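Local coordinates for acetyltransferase, GNAT family protein (Mycobacterium smegmatis, PDB 6C37), which probably acetylates the N-terminal alanine of protein substrates, as a RimJ-type GNAT acetyltransferase, and is held here with CoA disulfide in its cofactor cleft, at residues A[159-164]-A[194-199]; A[17-22]-A[127-132]; A[92-97]-A[109-114]. All coordinates share one frame; numbering follows the deposited sequence.

Contact 1. Residues A[159-164]-A[194-199]; sequences AHVGFR and QSAAHR
Val161 and Ala196 mark where two chain segments come closest, their CA atoms 6.2 Å apart, as the C-terminal end of one helix meets the first turn of another. The bond that joins them belongs to Arg199. CG anti to the backbone N (chi1 168°) and a chain extended from CG onward carry its NE to the end of helix 152-161. There NE donates to the backbone O of His160 at 3.1 Å, an almost straight bond (168°) with the acceptor lying in the guanidinium plane. One face of the same group rests on Gly162, whose CA is 3.6 Å from NH2 of Arg199, and Val161 O lies over that face too. Gly162 closes the helix in a Schellman motif, and its positive-phi backbone calls for glycine. Helix C-termini present carbonyls of this kind, and a cation beside them would probably be favoured by the helix dipole. Beside this bond, CG1 of Val161 meets CB of Ala196 at 3.9 Å; Val161 also packs on Leu127 and Leu131, and Ala196 on Ala128, of helix 122-135. Ser195 is the N-cap of the second helix, its OG accepting from His198 N at 3.0 Å. On the first helix, the ring of His160 leads away from this junction to Thr124, which bonds its ND1, and to the bound CoA disulfide.

Contact 2. Residues A[17-22]-A[127-132]; sequences GVVGLR and LAMGLD
Met129 lies along strand 17-22 and touches three successive residues of it with three successive atoms. Its CG meets CD1 of Leu21 at 3.8 Å, its SD sits 3.9 Å from CA of Gly20, and its CE reaches the backbone O of Val19 at 3.6 Å. The bend at chi3 (52°) carries the terminal methyl to the carbonyl of Val19, whose CG1 is 4.3 Å from Met129 CE. Gly20 offers only backbone to the sulfur. Leu21 answers from the strand: its CD1 also rests on the helix backbone, 3.9 Å from CA of Gly130. No hydrogen bond crosses the interface, and the contact is wholly apolar apart from that carbonyl. In the next shell, Val9 and Leu12 of strand 9-14 touch Met129, while Phe82 and Ile84 of strand 80-86 touch Leu21. Backbone bonds from Gly20 to Glu85 and from Val19 to Leu12 fix the strand between these two neighbours. The axes of strand and helix approach to 8.9 Å at 40°. This is the packing of an alpha/beta layer, here the helix that follows the cofactor-binding loop of a GNAT fold lying against the N-terminal strands of its central sheet.

Contact 3. Residues A[92-97]-A[109-114]; sequences GQLTIG and IGYWVA
Gly92 lies against one face of the indole of Trp112: its CA stands 3.8 Å from the centroid of the six-membered ring, a CH-pi contact only 3° off the ring normal. The same CA lies 3.2 Å from Trp112 O in a CA-H...O contact, beside the close non-hydrogen-bonded pair that Gly92 makes with Val113. Gln93 N lies over the same ring face. Trp112 CG sits between its backbone N and carbonyl carbon (chi1 66°), which swings the indole back across the neighbouring strand. At the ring's edge, NE1 donates to OE1 of Gln93 at 3.0 Å. The oxygen lies in the ring plane, but the donor stands above the amide's own plane, and the two flat groups are nearly perpendicular (81°). Gln93 and Trp112 thus occupy one face of the sheet, joined by their side chains as well as by the paired backbone bonds between them. A second hydrogen-bonded pair, Thr95 with Gly110, follows; Gly110 N donates to Thr95 O at 2.8 Å. On the opposite face Leu94, Ile96 and Ile109 interlock, with Tyr111 beside them. CD1 of Ile109 wedges between Leu94 and Ile96, meeting CD1 of Leu94 at 3.8 Å and CG1 of Ile96 at 3.9 Å, and the two isoleucines lie side by side. CD2 of Leu94 packs against CB of Tyr111 at 4.0 Å. The strands form an antiparallel hairpin whose second member binds the cofactor: Tyr111 O and Val113 N hydrogen-bond to the CoA disulfide. Tyr111 OH is bonded to Ser154. Helix 122-135 packs on the face bearing Ile96, Ile109 and Val113, while helix 29-38 touches Gln93 and Trp112 on the other, and strand 80-86 continues the sheet beyond strand 89-97.

Overall arrangement
Helix 122-135 ties the three contacts together. In contact 2 it lies on the N-terminal strands; its Leu127 then turns to contact 3, where CD1 of Leu127 is 3.7 Å from CD1 of Ile109, and the centres are about 10 Å apart. Leu21 CD2 adds a second touch at Leu94 CB, 4.0 Å away. Toward contact 1, about 12 Å between centres, Asp132 accepts from the first turn of helix 196-202, OD1 from Ala196 N (2.7 Å) and OD2 from Ala197 N, both probable hydrogen bonds. Contacts 1 and 3 lie about 17 Å apart, yet both border the CoA disulfide, through His160 and through strand 106-113, whereas contact 2 stands back from it.

Contact 1. Residues A[159-164]-A[194-199]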
loop_
_atom_site.group_PDB
_atom_site.type_symbol
_atom_site.label_atom_id
_atom_site.label_comp_id
_atom_site.label_asym_id
_atom_site.label_seq_id
_atom_site.Cartn_x
_atom_site.Cartn_y
_atom_site.Cartn_z
ATOM N N ALA A 159 -5.962 10.707 4.864
ATOM C CA ALA A 159 -6.061 11.907 5.690
ATOM C C ALA A 159 -5.252 11.772 6.982
ATOM O O ALA A 159 -4.608 12.737 7.417
ATOM C CB ALA A 159 -7.529 12.204 6.001
ATOM N N HIS A 160 -5.244 10.578 7.593
ATOM C CA HIS A 160 -4.475 10.374 8.826
ATOM C C HIS A 160 -3.001 10.725 8.650
ATOM O O HIS A 160 -2.357 11.205 9.589
ATOM C CB HIS A 160 -4.556 8.921 9.299
ATOM C CG HIS A 160 -5.913 8.485 9.740
ATOM N ND1 HIS A 160 -6.230 7.157 9.935
ATOM C CD2 HIS A 160 -7.033 9.190 10.028
ATOM C CE1 HIS A 160 -7.491 7.063 10.317
ATOM N NE2 HIS A 160 -8.003 8.281 10.375
ATOM N N VAL A 161 -2.432 10.427 7.474
ATOM C CA VAL A 161 -0.994 10.610 7.243
ATOM C C VAL A 161 -0.683 11.987 6.664
ATOM O O VAL A 161 0.492 12.389 6.622
ATOM C CB VAL A 161 -0.503 9.438 6.361
ATOM C CG1 VAL A 161 0.998 9.462 6.130
ATOM C CG2 VAL A 161 -0.878 8.114 7.011
ATOM N N GLY A 162 -1.694 12.737 6.254
ATOM C CA GLY A 162 -1.495 14.100 5.821
ATOM C C GLY A 162 -1.509 14.338 4.331
ATOM O O GLY A 162 -1.050 15.403 3.900
ATOM N N PHE A 163 -2.006 13.389 3.530
ATOM C CA PHE A 163 -2.097 13.599 2.087
ATOM C C PHE A 163 -3.037 14.759 1.761
ATOM O O PHE A 163 -4.059 14.951 2.427
ATOM C CB PHE A 163 -2.586 12.320 1.398
ATOM C CG PHE A 163 -1.502 11.295 1.184
ATOM C CD1 PHE A 163 -1.160 10.402 2.186
ATOM C CD2 PHE A 163 -0.810 11.231 -0.026
ATOM C CE1 PHE A 163 -0.142 9.470 1.995
ATOM C CE2 PHE A 163 0.201 10.281 -0.227
ATOM C CZ PHE A 163 0.535 9.409 0.779
ATOM N N ARG A 164 -2.697 15.523 0.714
ATOM C CA ARG A 164 -3.527 16.615 0.202
ATOM C C ARG A 164 -4.244 16.178 -1.061
ATOM O O ARG A 164 -3.662 15.499 -1.907
ATOM C CB ARG A 164 -2.711 17.853 -0.190
ATOM C CG ARG A 164 -1.845 18.502 0.833
ATOM C CD ARG A 164 -0.951 19.530 0.135
ATOM N NE ARG A 164 0.265 18.921 -0.385
ATOM C CZ ARG A 164 0.481 18.626 -1.667
ATOM N NH1 ARG A 164 -0.437 18.895 -2.586
ATOM N NH2 ARG A 164 1.622 18.061 -2.029
ATOM N N GLN A 194 8.176 16.190 11.029
ATOM C CA GLN A 194 8.556 14.939 11.661
ATOM C C GLN A 194 8.157 13.798 10.733
ATOM O O GLN A 194 7.423 13.994 9.765
ATOM C CB GLN A 194 7.880 14.788 13.034
ATOM C CG GLN A 194 8.228 15.884 14.052
ATOM C CD GLN A 194 9.503 15.608 14.875
ATOM O OE1 GLN A 194 10.349 14.776 14.509
ATOM N NE2 GLN A 194 9.633 16.313 15.999
ATOM N N SER A 195 8.642 12.594 11.024
ATOM C CA SER A 195 8.264 11.456 10.197
ATOM C C SER A 195 6.766 11.201 10.316
ATOM O O SER A 195 6.104 11.629 11.268
ATOM C CB SER A 195 9.046 10.201 10.594
ATOM O OG SER A 195 8.644 9.728 11.867
ATOM N N ALA A 196 6.223 10.505 9.315
ATOM C CA ALA A 196 4.816 10.126 9.380
ATOM C C ALA A 196 4.543 9.232 10.587
ATOM O O ALA A 196 3.489 9.342 11.218
ATOM C CB ALA A 196 4.383 9.445 8.079
ATOM N N ALA A 197 5.483 8.347 10.933
ATOM C CA ALA A 197 5.319 7.541 12.143
ATOM C C ALA A 197 5.216 8.421 13.383
ATOM O O ALA A 197 4.340 8.223 14.238
ATOM C CB ALA A 197 6.486 6.565 12.276
ATOM N N HIS A 198 6.115 9.400 13.498
ATOM C CA HIS A 198 6.074 10.347 14.611
ATOM C C HIS A 198 4.733 11.070 14.677
ATOM O O HIS A 198 4.170 11.261 15.764
ATOM C CB HIS A 198 7.234 11.337 14.463
ATOM C CG HIS A 198 7.512 12.149 15.687
ATOM N ND1 HIS A 198 6.726 13.217 16.067
ATOM C CD2 HIS A 198 8.492 12.051 16.617
ATOM C CE1 HIS A 198 7.207 13.739 17.181
ATOM N NE2 HIS A 198 8.277 13.049 17.537
ATOM N N ARG A 199 4.209 11.484 13.520
ATOM C CA ARG A 199 2.899 12.126 13.469
ATOM C C ARG A 199 1.801 11.202 14.001
ATOM O O ARG A 199 0.921 11.642 14.753
ATOM C CB ARG A 199 2.611 12.573 12.029
ATOM C CG ARG A 199 1.187 12.996 11.740
ATOM C CD ARG A 199 1.004 13.238 10.238
ATOM N NE ARG A 199 -0.364 13.624 9.894
ATOM C CZ ARG A 199 -0.735 14.857 9.557
ATOM N NH1 ARG A 199 0.162 15.837 9.496
ATOM N NH2 ARG A 199 -2.006 15.108 9.261
#

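Contact 2. Residues A[17-22]-A[127-132]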
loop_
_atom_site.group_PDB
_atom_site.type_symbol
_atom_site.label_atom_id
_atom_site.label_comp_id
_atom_site.label_asym_id
_atom_site.label_seq_id
_atom_site.Cartn_x
_atom_site.Cartn_y
_atom_site.Cartn_z
ATOM N N GLY A 17 -2.176 -4.513 16.898
ATOM C CA GLY A 17 -0.961 -5.253 17.158
ATOM C C GLY A 17 0.235 -4.587 16.490
ATOM O O GLY A 17 0.198 -3.398 16.171
ATOM N N VAL A 18 1.306 -5.372 16.306
ATOM C CA VAL A 18 2.582 -4.875 15.791
ATOM C C VAL A 18 2.597 -4.973 14.273
ATOM O O VAL A 18 2.400 -6.055 13.710
ATOM C CB VAL A 18 3.757 -5.663 16.391
ATOM C CG1 VAL A 18 5.073 -5.104 15.879
ATOM C CG2 VAL A 18 3.699 -5.624 17.914
ATOM N N VAL A 19 2.868 -3.853 13.605
ATOM C CA VAL A 19 2.805 -3.771 12.148
ATOM C C VAL A 19 4.207 -3.533 11.595
ATOM O O VAL A 19 4.939 -2.663 12.081
ATOM C CB VAL A 19 1.830 -2.668 11.694
ATOM C CG1 VAL A 19 1.948 -2.406 10.168
ATOM C CG2 VAL A 19 0.402 -3.039 12.057
ATOM N N GLY A 20 4.576 -4.313 10.580
ATOM C CA GLY A 20 5.789 -4.060 9.832
ATOM C C GLY A 20 5.577 -4.398 8.370
ATOM O O GLY A 20 4.580 -5.013 8.002
ATOM N N LEU A 21 6.525 -3.960 7.534
ATOM C CA LEU A 21 6.537 -4.285 6.113
ATOM C C LEU A 21 7.758 -5.131 5.768
ATOM O O LEU A 21 8.843 -4.929 6.326
ATOM C CB LEU A 21 6.574 -3.011 5.244
ATOM C CG LEU A 21 5.542 -1.923 5.484
ATOM C CD1 LEU A 21 5.797 -0.720 4.550
ATOM C CD2 LEU A 21 4.149 -2.493 5.245
ATOM N N ARG A 22 7.596 -6.052 4.818
ATOM C CA ARG A 22 8.735 -6.818 4.324
ATOM C C ARG A 22 8.423 -7.319 2.911
ATOM O O ARG A 22 7.252 -7.363 2.502
ATOM C CB ARG A 22 9.072 -7.982 5.277
ATOM C CG ARG A 22 7.894 -8.848 5.627
ATOM C CD ARG A 22 7.765 -10.002 4.660
ATOM N NE ARG A 22 6.746 -10.952 5.067
ATOM C CZ ARG A 22 6.126 -11.759 4.218
ATOM N NH1 ARG A 22 6.444 -11.717 2.928
ATOM N NH2 ARG A 22 5.202 -12.608 4.654
ATOM N N LEU A 127 0.869 2.713 5.860
ATOM C CA LEU A 127 1.065 3.851 4.969
ATOM C C LEU A 127 2.136 4.791 5.516
ATOM O O LEU A 127 3.020 5.239 4.778
ATOM C CB LEU A 127 -0.260 4.597 4.773
ATOM C CG LEU A 127 -0.237 5.813 3.843
ATOM C CD1 LEU A 127 0.342 5.434 2.478
ATOM C CD2 LEU A 127 -1.652 6.375 3.677
ATOM N N ALA A 128 2.067 5.109 6.815
ATOM C CA ALA A 128 3.033 6.028 7.402
ATOM C C ALA A 128 4.448 5.475 7.312
ATOM O O ALA A 128 5.372 6.174 6.884
ATOM C CB ALA A 128 2.664 6.331 8.851
ATOM N N MET A 129 4.643 4.212 7.683
ATOM C CA MET A 129 6.007 3.702 7.611
ATOM C C MET A 129 6.460 3.528 6.160
ATOM O O MET A 129 7.631 3.770 5.852
ATOM C CB MET A 129 6.145 2.402 8.417
ATOM C CG MET A 129 5.451 1.182 7.860
ATOM S SD MET A 129 5.656 -0.195 9.047
ATOM C CE MET A 129 5.085 0.575 10.549
ATOM N N GLY A 130 5.548 3.171 5.248
ATOM C CA GLY A 130 5.916 3.110 3.843
ATOM C C GLY A 130 6.304 4.472 3.292
ATOM O O GLY A 130 7.284 4.600 2.546
ATOM N N LEU A 131 5.552 5.506 3.668
ATOM C CA LEU A 131 5.875 6.868 3.251
ATOM C C LEU A 131 7.246 7.285 3.770
ATOM O O LEU A 131 8.071 7.812 3.015
ATOM C CB LEU A 131 4.798 7.833 3.747
ATOM C CG LEU A 131 4.934 9.299 3.342
ATOM C CD1 LEU A 131 4.874 9.439 1.827
ATOM C CD2 LEU A 131 3.821 10.106 4.007
ATOM N N ASP A 132 7.502 7.068 5.067
ATOM C CA ASP A 132 8.811 7.398 5.630
ATOM C C ASP A 132 9.931 6.691 4.880
ATOM O O ASP A 132 10.994 7.279 4.643
ATOM C CB ASP A 132 8.865 7.019 7.111
ATOM C CG ASP A 132 8.050 7.938 7.975
ATOM O OD1 ASP A 132 7.789 9.088 7.563
ATOM O OD2 ASP A 132 7.666 7.514 9.090
#

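Contact 3. Residues A[92-97]-A[109-114]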
loop_
_atom_site.group_PDB
_atom_site.type_symbol
_atom_site.label_atom_id
_atom_site.label_comp_id
_atom_site.label_asym_id
_atom_site.label_seq_id
_atom_site.Cartn_x
_atom_site.Cartn_y
_atom_site.Cartn_z
ATOM N N GLY A 92 -2.032 -8.291 4.578
ATOM C CA GLY A 92 -2.314 -7.294 3.562
ATOM C C GLY A 92 -1.055 -6.963 2.790
ATOM O O GLY A 92 -0.028 -7.607 2.963
ATOM N N GLN A 93 -1.157 -5.964 1.912
ATOM C CA GLN A 93 -0.012 -5.569 1.105
ATOM C C GLN A 93 0.071 -4.056 1.066
ATOM O O GLN A 93 -0.940 -3.362 1.201
ATOM C CB GLN A 93 -0.093 -6.106 -0.336
ATOM C CG GLN A 93 0.203 -7.574 -0.495
ATOM C CD GLN A 93 -0.099 -8.039 -1.894
ATOM O OE1 GLN A 93 -1.181 -8.565 -2.164
ATOM N NE2 GLN A 93 0.853 -7.836 -2.807
ATOM N N LEU A 94 1.293 -3.557 0.912
ATOM C CA LEU A 94 1.564 -2.145 0.660
ATOM C C LEU A 94 2.499 -2.109 -0.537
ATOM O O LEU A 94 3.592 -2.679 -0.483
ATOM C CB LEU A 94 2.207 -1.473 1.881
ATOM C CG LEU A 94 2.662 0.006 2.042
ATOM C CD1 LEU A 94 3.845 0.445 1.128
ATOM C CD2 LEU A 94 1.537 1.046 2.081
ATOM N N THR A 95 2.070 -1.452 -1.610
ATOM C CA THR A 95 2.841 -1.403 -2.843
ATOM C C THR A 95 3.155 0.043 -3.190
ATOM O O THR A 95 2.256 0.889 -3.230
ATOM C CB THR A 95 2.091 -2.064 -4.001
ATOM O OG1 THR A 95 1.687 -3.391 -3.631
ATOM C CG2 THR A 95 2.981 -2.128 -5.261
ATOM N N ILE A 96 4.424 0.313 -3.459
ATOM C CA ILE A 96 4.869 1.577 -4.033
ATOM C C ILE A 96 5.163 1.309 -5.502
ATOM O O ILE A 96 5.931 0.393 -5.822
ATOM C CB ILE A 96 6.107 2.105 -3.292
ATOM C CG1 ILE A 96 5.758 2.354 -1.825
ATOM C CG2 ILE A 96 6.648 3.381 -3.960
ATOM C CD1 ILE A 96 6.823 1.859 -0.869
ATOM N N GLY A 97 4.523 2.062 -6.409
ATOM C CA GLY A 97 4.562 1.740 -7.820
ATOM C C GLY A 97 4.923 2.947 -8.671
ATOM O O GLY A 97 4.946 4.086 -8.199
ATOM N N ILE A 109 1.324 5.045 -4.242
ATOM C CA ILE A 109 1.297 4.088 -3.139
ATOM C C ILE A 109 -0.108 3.498 -3.049
ATOM O O ILE A 109 -1.102 4.176 -3.345
ATOM C CB ILE A 109 1.748 4.740 -1.806
ATOM C CG1 ILE A 109 1.981 3.673 -0.727
ATOM C CG2 ILE A 109 0.745 5.772 -1.303
ATOM C CD1 ILE A 109 3.029 4.095 0.298
ATOM N N GLY A 110 -0.184 2.221 -2.681
ATOM C CA GLY A 110 -1.471 1.552 -2.557
ATOM C C GLY A 110 -1.377 0.513 -1.461
ATOM O O GLY A 110 -0.281 0.148 -1.036
ATOM N N TYR A 111 -2.536 0.053 -0.987
ATOM C CA TYR A 111 -2.528 -0.912 0.115
ATOM C C TYR A 111 -3.878 -1.613 0.192
ATOM O O TYR A 111 -4.879 -1.140 -0.347
ATOM C CB TYR A 111 -2.222 -0.214 1.454
ATOM C CG TYR A 111 -2.974 1.097 1.555
ATOM C CD1 TYR A 111 -4.313 1.116 1.912
ATOM C CD2 TYR A 111 -2.353 2.311 1.235
ATOM C CE1 TYR A 111 -5.028 2.310 1.971
ATOM C CE2 TYR A 111 -3.055 3.514 1.288
ATOM C CZ TYR A 111 -4.384 3.507 1.666
ATOM O OH TYR A 111 -5.066 4.706 1.705
ATOM N N TRP A 112 -3.891 -2.743 0.899
ATOM C CA TRP A 112 -5.141 -3.350 1.333
ATOM C C TRP A 112 -4.873 -4.118 2.623
ATOM O O TRP A 112 -3.736 -4.517 2.891
ATOM C CB TRP A 112 -5.738 -4.243 0.237
ATOM C CG TRP A 112 -4.916 -5.476 -0.090
ATOM C CD1 TRP A 112 -3.924 -5.585 -1.036
ATOM C CD2 TRP A 112 -5.024 -6.771 0.530
ATOM N NE1 TRP A 112 -3.416 -6.867 -1.038
ATOM C CE2 TRP A 112 -4.069 -7.612 -0.088
ATOM C CE3 TRP A 112 -5.833 -7.298 1.545
ATOM C CZ2 TRP A 112 -3.890 -8.953 0.289
ATOM C CZ3 TRP A 112 -5.663 -8.642 1.909
ATOM C CH2 TRP A 112 -4.698 -9.448 1.278
ATOM N N VAL A 113 -5.925 -4.284 3.435
ATOM C CA VAL A 113 -5.858 -4.997 4.708
ATOM C C VAL A 113 -7.057 -5.938 4.803
ATOM O O VAL A 113 -8.179 -5.571 4.436
ATOM C CB VAL A 113 -5.831 -4.021 5.911
ATOM C CG1 VAL A 113 -5.908 -4.787 7.244
ATOM C CG2 VAL A 113 -4.593 -3.158 5.882
ATOM N N ALA A 114 -6.813 -7.153 5.297
ATOM C CA ALA A 114 -7.867 -8.153 5.442
ATOM C C ALA A 114 -9.044 -7.588 6.232
ATOM O O ALA A 114 -8.858 -6.996 7.293
ATOM C CB ALA A 114 -7.307 -9.391 6.146
#